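Local coordinates for protein DOA1 (PDB 3ODT) that probably binds ubiquitin through its WD40 beta-propeller domain and is linked to the regulated turnover of F-box proteins, at residues Ile101-Asn106 with Thr125-Lys130; Tyr136-His141 with Phe158-Ala163; Thr81-Val86 with Gly105-Leu110. All coordinates share one frame; numbering follows the deposited sequence.

The three contacts gather around the blade that runs from strand 107-113 to strand 133-139. Contact 3 joins this blade to the one before it, contact 1 ties the incoming loop to the blade, and contact 2 reaches the blade after it. Contacts 1 and 3 share G105 and N106, have centres about 8 Å apart and touch, among other places, where H103 CB lies 3.4 Å from T81 O and W129 NE1 3.8 Å from I83 CD1. Contact 2, centred about 10 Å from contact 1, is joined to it by a probable hydrogen bond of 2.8 Å from K127 NZ to N137 OD1. The calcium ion held by D20, S285 and N287 belongs to other blades.

Contact 1: Ile101-Asn106 with Thr125-Lys130; sequences IGHQGN and TAKVWK
H103 and W129 are the histidine and tryptophan of a WD40 structural tetrad completed by S119 and D123, and G102 with H103 forms the family's GH pair. Across the contact the imidazole is held by packing. K127 passes over one face of it, with CD 3.5 Å from the centroid of the H103 ring and 12° off the normal, a CH-pi contact almost above the centre. The lysine chain stays extended as far as CE and bends at the last torsion (chi4 45°), bringing NZ to a 2.9 Å hydrogen bond with T125 OG1; NZ is also bonded to N137. T125 OG1 sits at the edge of the imidazole, close to its plane and 3.3 Å from H103 CE1, and has a further bond to D123. Both ring nitrogens of H103 have partners, NE2 the hydroxyl of S119 and ND1 the carboxylate of D123, which together fix the ring's rotation. The same S119 hydroxyl is bonded to W129 NE1, so it links the two aromatic groups. The indole turns an edge to the loop: I101 O lies in its plane, 3.3 Å from W129 CZ3, and G102 N is also in that plane. G102 takes a phi of 159°, a conformation natural to glycine, and its O reaches K127 CE at 3.5 Å. In the fold, strand 125-130 runs between strands 116-121 and 133-139, while loop 101-106 leads from strand 99-100 at the outer edge of the preceding blade to strand 107-113, the innermost of this one.

Contact 2: Tyr136-His141 with Phe158-Ala163; sequences YNLQAH and FLTASA
H141 and T160 share the one hydrogen bond across this contact: NE2 meets T160 OG1 at 2.7 Å with an angle of 152°, the oxygen lying in the plane of the imidazole at its edge. Either group could be the donor. OG1 gets there by sitting between the backbone N and the carbonyl carbon (chi1 56°), and it is also bonded to W170 NE1, while H141 ND1 is bonded to D164. A CH-pi contact covers one face of the same ring. S162 CB stands 3.4 Å from the centroid of the H141 ring, 24° off the normal and shifted toward the rim; the S162 hydroxyl is itself bonded to S144 O. Apolar packing makes up the rest: L138 CD1 rests 3.9 Å from F158 CB and 4.1 Å from T160 CG2, and farther along Y136 CD2 comes to 3.7 Å from F158 CE2, the two rings set obliquely. With their axes 10.0 Å apart, strands 136-139 and 158-162 meet through side chains, the former at the outer edge of one blade and the latter inside the next. H141, T160, D164 and W170 form the His-Thr-Asp-Trp version of the WD40 structural tetrad.

Contact 3: Thr81-Val86 with Gly105-Leu110; sequences TMINGV and GNVCSL
I83 packs against V107 and L110 where two successive blades of the WD40 propeller meet, strand 83-87 being the third strand of one and strand 107-113 the innermost strand of the next. I83 shares the contact about equally with T81 and V107. I83 CG1 stands anti to the carbonyl carbon (chi1 -62°), and the extended second torsion (chi2 159°) carries CD1 on toward the neighbouring blade, where it lies 3.8 Å from L110 CD2. That leucine methyl also comes to 4.1 Å from I83 CG2, so it touches both ends of the branched side chain; the two side chains lie alongside one another, running in opposing senses. V107 crosses I83 at about a right angle, its CG1 being 4.0 Å from I83 CG1. That CG1 is anti to the backbone N (chi1 -177°); CG2, anti to the carbonyl carbon, faces the backbone of 81-86: V107 CG2 rests 3.8 Å from T81 O and 4.0 Å from M82 O, M82 being a selenomethionine.

V107 and L110 are three residues apart yet both point at the preceding blade. A classic beta bulge at C108 and S109, which together face a single residue of strand 116-121, accounts for this. S119 of that same strand touches I83, V107 and L110, so the apolar cluster adjoins the serine of the tetrad in contact 1.

Before strand 83-87 begins, T81 adopts a positive phi and packs beside the other loop. Its methyl, anti to the carbonyl carbon, brings T81 CG2 to 3.8 Å from G105 N, and next to it the T81 CA hydrogen is directed at G105 O in a CA-H...O contact, with T81 CA 3.6 Å from that oxygen.

Contact 1: Ile101-Asn106 with Thr125-Lys130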
loop_
_atom_site.group_PDB
_atom_site.type_symbol
_atom_site.label_atom_id
_atom_site.label_comp_id
_atom_site.label_asym_id
_atom_site.label_seq_id
_atom_site.Cartn_x
_atom_site.Cartn_y
_atom_site.Cartn_z
ATOM N N ILE A 101 -3.987 7.010 -18.223
ATOM C CA ILE A 101 -4.862 8.155 -18.121
ATOM C C ILE A 101 -6.305 7.682 -17.960
ATOM O O ILE A 101 -6.723 6.741 -18.616
ATOM C CB ILE A 101 -4.724 9.067 -19.367
ATOM C CG1 ILE A 101 -5.506 10.361 -19.123
ATOM C CG2 ILE A 101 -5.127 8.352 -20.689
ATOM C CD1 ILE A 101 -5.168 11.460 -20.111
ATOM N N GLY A 102 -7.045 8.341 -17.083
ATOM C CA GLY A 102 -8.462 8.093 -16.931
ATOM C C GLY A 102 -9.069 8.519 -15.606
ATOM O O GLY A 102 -10.248 8.822 -15.539
ATOM N N HIS A 103 -8.300 8.513 -14.523
ATOM C CA HIS A 103 -8.870 8.967 -13.251
ATOM C C HIS A 103 -9.157 10.457 -13.271
ATOM O O HIS A 103 -8.491 11.222 -13.987
ATOM C CB HIS A 103 -7.930 8.649 -12.100
ATOM C CG HIS A 103 -8.056 7.249 -11.624
ATOM N ND1 HIS A 103 -9.228 6.768 -11.079
ATOM C CD2 HIS A 103 -7.159 6.233 -11.565
ATOM C CE1 HIS A 103 -9.054 5.500 -10.740
ATOM N NE2 HIS A 103 -7.816 5.152 -11.024
ATOM N N GLN A 104 -10.143 10.854 -12.473
ATOM C CA GLN A 104 -10.604 12.232 -12.439
ATOM C C GLN A 104 -10.429 12.798 -11.036
ATOM O O GLN A 104 -10.991 13.837 -10.704
ATOM C CB GLN A 104 -12.071 12.320 -12.859
ATOM C CG GLN A 104 -12.327 11.785 -14.260
ATOM C CD GLN A 104 -11.493 12.499 -15.300
ATOM O OE1 GLN A 104 -11.245 13.702 -15.189
ATOM N NE2 GLN A 104 -11.038 11.753 -16.318
ATOM N N GLY A 105 -9.638 12.112 -10.218
ATOM C CA GLY A 105 -9.282 12.610 -8.916
ATOM C C GLY A 105 -8.020 11.915 -8.442
ATOM O O GLY A 105 -7.440 11.069 -9.133
ATOM N N ASN A 106 -7.625 12.267 -7.231
ATOM C CA ASN A 106 -6.409 11.770 -6.588
ATOM C C ASN A 106 -6.318 10.260 -6.745
ATOM O O ASN A 106 -7.287 9.555 -6.439
ATOM C CB ASN A 106 -6.435 12.127 -5.109
ATOM C CG ASN A 106 -5.214 11.651 -4.366
ATOM O OD1 ASN A 106 -4.096 11.617 -4.905
ATOM N ND2 ASN A 106 -5.416 11.279 -3.090
ATOM N N THR A 125 -13.837 5.703 -7.992
ATOM C CA THR A 125 -13.642 4.494 -8.769
ATOM C C THR A 125 -12.329 3.801 -8.452
ATOM O O THR A 125 -11.423 4.385 -7.851
ATOM C CB THR A 125 -13.634 4.788 -10.304
ATOM O OG1 THR A 125 -12.368 5.358 -10.682
ATOM C CG2 THR A 125 -14.768 5.725 -10.699
ATOM N N ALA A 126 -12.244 2.534 -8.841
ATOM C CA ALA A 126 -10.964 1.859 -9.018
ATOM C C ALA A 126 -10.898 1.560 -10.498
ATOM O O ALA A 126 -11.948 1.440 -11.168
ATOM C CB ALA A 126 -10.882 0.587 -8.225
ATOM N N LYS A 127 -9.681 1.444 -11.026
ATOM C CA LYS A 127 -9.519 1.154 -12.431
ATOM C C LYS A 127 -8.533 0.021 -12.559
ATOM O O LYS A 127 -7.544 -0.067 -11.820
ATOM C CB LYS A 127 -9.071 2.392 -13.211
ATOM C CG LYS A 127 -10.240 3.382 -13.450
ATOM C CD LYS A 127 -9.798 4.715 -14.052
ATOM C CE LYS A 127 -11.000 5.567 -14.470
ATOM N NZ LYS A 127 -12.126 5.666 -13.512
ATOM N N VAL A 128 -8.795 -0.844 -13.525
ATOM C CA VAL A 128 -7.950 -1.999 -13.781
ATOM C C VAL A 128 -7.339 -1.838 -15.163
ATOM O O VAL A 128 -8.051 -1.599 -16.171
ATOM C CB VAL A 128 -8.769 -3.299 -13.774
ATOM C CG1 VAL A 128 -7.878 -4.520 -14.153
ATOM C CG2 VAL A 128 -9.433 -3.483 -12.437
ATOM N N TRP A 129 -6.013 -1.937 -15.208
ATOM C CA TRP A 129 -5.238 -1.627 -16.408
ATOM C C TRP A 129 -4.345 -2.799 -16.801
ATOM O O TRP A 129 -3.757 -3.452 -15.948
ATOM C CB TRP A 129 -4.334 -0.417 -16.173
ATOM C CG TRP A 129 -4.898 0.711 -15.384
ATOM C CD1 TRP A 129 -5.035 0.756 -14.030
ATOM C CD2 TRP A 129 -5.335 1.999 -15.875
ATOM N NE1 TRP A 129 -5.543 1.964 -13.656
ATOM C CE2 TRP A 129 -5.753 2.747 -14.760
ATOM C CE3 TRP A 129 -5.448 2.565 -17.136
ATOM C CZ2 TRP A 129 -6.234 4.049 -14.861
ATOM C CZ3 TRP A 129 -5.949 3.865 -17.247
ATOM C CH2 TRP A 129 -6.329 4.590 -16.101
ATOM N N LYS A 130 -4.269 -3.067 -18.092
ATOM C CA LYS A 130 -3.374 -4.080 -18.623
ATOM C C LYS A 130 -2.740 -3.546 -19.877
ATOM O O LYS A 130 -3.403 -2.931 -20.709
ATOM C CB LYS A 130 -4.133 -5.365 -18.952
ATOM C CG LYS A 130 -4.951 -5.912 -17.793
ATOM C CD LYS A 130 -5.737 -7.158 -18.229
ATOM C CE LYS A 130 -6.521 -7.742 -17.094
ATOM N NZ LYS A 130 -7.252 -8.999 -17.472
#

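Contact 2: Tyr136-His141 with Phe158-Ala163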
loop_
_atom_site.group_PDB
_atom_site.type_symbol
_atom_site.label_atom_id
_atom_site.label_comp_id
_atom_site.label_asym_id
_atom_site.label_seq_id
_atom_site.Cartn_x
_atom_site.Cartn_y
_atom_site.Cartn_z
ATOM N N TYR A 136 -11.030 -2.281 -17.156
ATOM C CA TYR A 136 -12.270 -2.136 -16.391
ATOM C C TYR A 136 -12.267 -0.872 -15.548
ATOM O O TYR A 136 -11.312 -0.592 -14.803
ATOM C CB TYR A 136 -12.510 -3.338 -15.469
ATOM C CG TYR A 136 -12.423 -4.688 -16.141
ATOM C CD1 TYR A 136 -13.341 -5.076 -17.088
ATOM C CD2 TYR A 136 -11.461 -5.595 -15.767
ATOM C CE1 TYR A 136 -13.276 -6.307 -17.684
ATOM C CE2 TYR A 136 -11.389 -6.843 -16.352
ATOM C CZ TYR A 136 -12.294 -7.186 -17.308
ATOM O OH TYR A 136 -12.225 -8.410 -17.907
ATOM N N ASN A 137 -13.381 -0.146 -15.628
ATOM C CA ASN A 137 -13.694 0.948 -14.730
ATOM C C ASN A 137 -14.663 0.425 -13.656
ATOM O O ASN A 137 -15.797 0.038 -13.969
ATOM C CB ASN A 137 -14.346 2.085 -15.508
ATOM C CG ASN A 137 -14.648 3.268 -14.639
ATOM O OD1 ASN A 137 -13.912 3.558 -13.707
ATOM N ND2 ASN A 137 -15.756 3.936 -14.915
ATOM N N LEU A 138 -14.218 0.395 -12.414
ATOM C CA LEU A 138 -15.014 -0.118 -11.306
ATOM C C LEU A 138 -15.710 1.050 -10.620
ATOM O O LEU A 138 -15.168 1.681 -9.717
ATOM C CB LEU A 138 -14.119 -0.856 -10.312
ATOM C CG LEU A 138 -13.159 -1.919 -10.877
ATOM C CD1 LEU A 138 -12.503 -2.738 -9.778
ATOM C CD2 LEU A 138 -13.841 -2.856 -11.855
ATOM N N GLN A 139 -16.916 1.315 -11.095
ATOM C CA GLN A 139 -17.724 2.455 -10.719
ATOM C C GLN A 139 -18.988 1.943 -10.007
ATOM O O GLN A 139 -19.831 1.277 -10.618
ATOM C CB GLN A 139 -18.073 3.261 -11.992
ATOM C CG GLN A 139 -18.654 4.669 -11.744
ATOM C CD GLN A 139 -18.606 5.565 -12.999
ATOM O OE1 GLN A 139 -17.523 5.903 -13.499
ATOM N NE2 GLN A 139 -19.778 5.960 -13.501
ATOM N N ALA A 140 -19.085 2.253 -8.717
ATOM C CA ALA A 140 -20.200 1.813 -7.890
ATOM C C ALA A 140 -20.184 2.483 -6.514
ATOM O O ALA A 140 -21.232 2.865 -5.995
ATOM C CB ALA A 140 -20.187 0.299 -7.743
ATOM N N HIS A 141 -18.998 2.624 -5.928
ATOM C CA HIS A 141 -18.879 3.232 -4.607
ATOM C C HIS A 141 -19.392 4.670 -4.610
ATOM O O HIS A 141 -19.294 5.374 -5.619
ATOM C CB HIS A 141 -17.430 3.247 -4.117
ATOM C CG HIS A 141 -16.946 1.924 -3.626
ATOM N ND1 HIS A 141 -17.405 1.355 -2.455
ATOM C CD2 HIS A 141 -16.012 1.076 -4.120
ATOM C CE1 HIS A 141 -16.793 0.197 -2.272
ATOM N NE2 HIS A 141 -15.942 0.012 -3.263
ATOM N N PHE A 158 -11.733 -8.491 -8.315
ATOM C CA PHE A 158 -11.061 -7.361 -7.704
ATOM C C PHE A 158 -11.790 -7.010 -6.425
ATOM O O PHE A 158 -12.998 -7.292 -6.272
ATOM C CB PHE A 158 -11.057 -6.161 -8.655
ATOM C CG PHE A 158 -10.651 -6.539 -10.060
ATOM C CD1 PHE A 158 -9.365 -6.927 -10.315
ATOM C CD2 PHE A 158 -11.576 -6.579 -11.092
ATOM C CE1 PHE A 158 -8.982 -7.315 -11.578
ATOM C CE2 PHE A 158 -11.207 -6.986 -12.344
ATOM C CZ PHE A 158 -9.899 -7.343 -12.594
ATOM N N LEU A 159 -11.081 -6.365 -5.520
ATOM C CA LEU A 159 -11.636 -5.966 -4.225
ATOM C C LEU A 159 -11.308 -4.491 -3.970
ATOM O O LEU A 159 -10.184 -4.062 -4.180
ATOM C CB LEU A 159 -11.027 -6.818 -3.119
ATOM C CG LEU A 159 -11.780 -6.871 -1.794
ATOM C CD1 LEU A 159 -13.116 -7.607 -1.904
ATOM C CD2 LEU A 159 -10.889 -7.538 -0.743
ATOM N N THR A 160 -12.305 -3.722 -3.554
ATOM C CA THR A 160 -12.136 -2.304 -3.308
ATOM C C THR A 160 -12.640 -1.942 -1.912
ATOM O O THR A 160 -13.579 -2.570 -1.382
ATOM C CB THR A 160 -12.922 -1.481 -4.368
ATOM O OG1 THR A 160 -14.300 -1.879 -4.361
ATOM C CG2 THR A 160 -12.330 -1.704 -5.783
ATOM N N ALA A 161 -12.048 -0.894 -1.360
ATOM C CA ALA A 161 -12.352 -0.371 -0.041
ATOM C C ALA A 161 -12.650 1.105 -0.163
ATOM O O ALA A 161 -11.905 1.848 -0.830
ATOM C CB ALA A 161 -11.151 -0.534 0.859
ATOM N N SER A 162 -13.688 1.558 0.526
ATOM C CA SER A 162 -14.179 2.920 0.339
ATOM C C SER A 162 -14.551 3.686 1.596
ATOM O O SER A 162 -14.912 3.125 2.639
ATOM C CB SER A 162 -15.360 2.866 -0.648
ATOM O OG SER A 162 -16.022 4.095 -0.835
ATOM N N ALA A 163 -14.500 5.016 1.472
ATOM C CA ALA A 163 -15.022 5.925 2.475
ATOM C C ALA A 163 -16.524 5.777 2.656
ATOM O O ALA A 163 -17.085 6.320 3.624
ATOM C CB ALA A 163 -14.671 7.392 2.100
#

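Contact 3: Thr81-Val86 with Gly105-Leu110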
loop_
_atom_site.group_PDB
_atom_site.type_symbol
_atom_site.label_atom_id
_atom_site.label_comp_id
_atom_site.label_asym_id
_atom_site.label_seq_id
_atom_site.Cartn_x
_atom_site.Cartn_y
_atom_site.Cartn_z
ATOM N N THR A 81 -4.059 13.220 -10.856
ATOM C CA THR A 81 -5.021 12.295 -11.472
ATOM C C THR A 81 -4.429 11.274 -12.452
ATOM O O THR A 81 -5.135 10.403 -12.959
ATOM C CB THR A 81 -6.156 13.057 -12.184
ATOM O OG1 THR A 81 -5.691 13.540 -13.452
ATOM C CG2 THR A 81 -6.626 14.230 -11.339
HETATM N N MSE A 82 -3.114 11.349 -12.647
HETATM C CA MSE A 82 -2.414 10.483 -13.576
HETATM C C MSE A 82 -1.690 9.341 -12.885
HETATM O O MSE A 82 -1.321 9.444 -11.723
HETATM C CB MSE A 82 -1.360 11.301 -14.340
HETATM C CG MSE A 82 -1.849 12.649 -14.894
HETATM SE SE MSE A 82 -3.266 12.349 -16.186
HETATM C CE MSE A 82 -4.048 14.104 -16.438
ATOM N N ILE A 83 -1.474 8.252 -13.613
ATOM C CA ILE A 83 -0.554 7.228 -13.148
ATOM C C ILE A 83 0.620 7.246 -14.136
ATOM O O ILE A 83 0.413 7.122 -15.337
ATOM C CB ILE A 83 -1.187 5.825 -13.077
ATOM C CG1 ILE A 83 -2.343 5.812 -12.083
ATOM C CG2 ILE A 83 -0.111 4.801 -12.687
ATOM C CD1 ILE A 83 -3.296 4.677 -12.335
ATOM N N ASN A 84 1.834 7.459 -13.655
ATOM C CA ASN A 84 3.007 7.416 -14.518
ATOM C C ASN A 84 3.922 6.274 -14.106
ATOM O O ASN A 84 3.793 5.713 -13.007
ATOM C CB ASN A 84 3.739 8.762 -14.513
ATOM C CG ASN A 84 2.902 9.875 -15.096
ATOM O OD1 ASN A 84 2.693 9.972 -16.321
ATOM N ND2 ASN A 84 2.428 10.736 -14.233
ATOM N N GLY A 85 4.846 5.940 -14.989
ATOM C CA GLY A 85 5.809 4.906 -14.717
ATOM C C GLY A 85 7.174 5.344 -15.164
ATOM O O GLY A 85 7.337 5.989 -16.211
ATOM N N VAL A 86 8.168 5.018 -14.351
ATOM C CA VAL A 86 9.560 5.236 -14.736
ATOM C C VAL A 86 10.409 4.007 -14.462
ATOM O O VAL A 86 10.116 3.234 -13.541
ATOM C CB VAL A 86 10.204 6.426 -13.984
ATOM C CG1 VAL A 86 9.514 7.732 -14.360
ATOM C CG2 VAL A 86 10.206 6.209 -12.493
ATOM N N GLY A 105 -9.638 12.112 -10.218
ATOM C CA GLY A 105 -9.282 12.610 -8.916
ATOM C C GLY A 105 -8.020 11.915 -8.442
ATOM O O GLY A 105 -7.440 11.069 -9.133
ATOM N N ASN A 106 -7.625 12.267 -7.231
ATOM C CA ASN A 106 -6.409 11.770 -6.588
ATOM C C ASN A 106 -6.318 10.260 -6.745
ATOM O O ASN A 106 -7.287 9.555 -6.439
ATOM C CB ASN A 106 -6.435 12.127 -5.109
ATOM C CG ASN A 106 -5.214 11.651 -4.366
ATOM O OD1 ASN A 106 -4.096 11.617 -4.905
ATOM N ND2 ASN A 106 -5.416 11.279 -3.090
ATOM N N VAL A 107 -5.153 9.782 -7.181
ATOM C CA VAL A 107 -4.880 8.360 -7.213
ATOM C C VAL A 107 -4.233 8.002 -5.881
ATOM O O VAL A 107 -3.057 8.264 -5.663
ATOM C CB VAL A 107 -3.982 7.970 -8.393
ATOM C CG1 VAL A 107 -3.788 6.466 -8.408
ATOM C CG2 VAL A 107 -4.610 8.440 -9.709
ATOM N N CYS A 108 -5.047 7.434 -4.994
ATOM C CA CYS A 108 -4.635 7.186 -3.612
ATOM C C CYS A 108 -4.124 5.785 -3.327
ATOM O O CYS A 108 -3.636 5.542 -2.216
ATOM C CB CYS A 108 -5.754 7.519 -2.612
ATOM S SG CYS A 108 -7.312 6.776 -2.982
ATOM N N SER A 109 -4.238 4.870 -4.294
ATOM C CA SER A 109 -3.661 3.550 -4.128
ATOM C C SER A 109 -3.280 2.965 -5.461
ATOM O O SER A 109 -3.921 3.246 -6.475
ATOM C CB SER A 109 -4.606 2.603 -3.379
ATOM O OG SER A 109 -5.660 2.147 -4.210
ATOM N N LEU A 110 -2.244 2.123 -5.437
ATOM C CA LEU A 110 -1.773 1.415 -6.613
ATOM C C LEU A 110 -1.338 0.027 -6.172
ATOM O O LEU A 110 -0.755 -0.152 -5.084
ATOM C CB LEU A 110 -0.578 2.116 -7.283
ATOM C CG LEU A 110 -0.933 3.297 -8.163
ATOM C CD1 LEU A 110 0.323 4.061 -8.533
ATOM C CD2 LEU A 110 -1.667 2.821 -9.426
#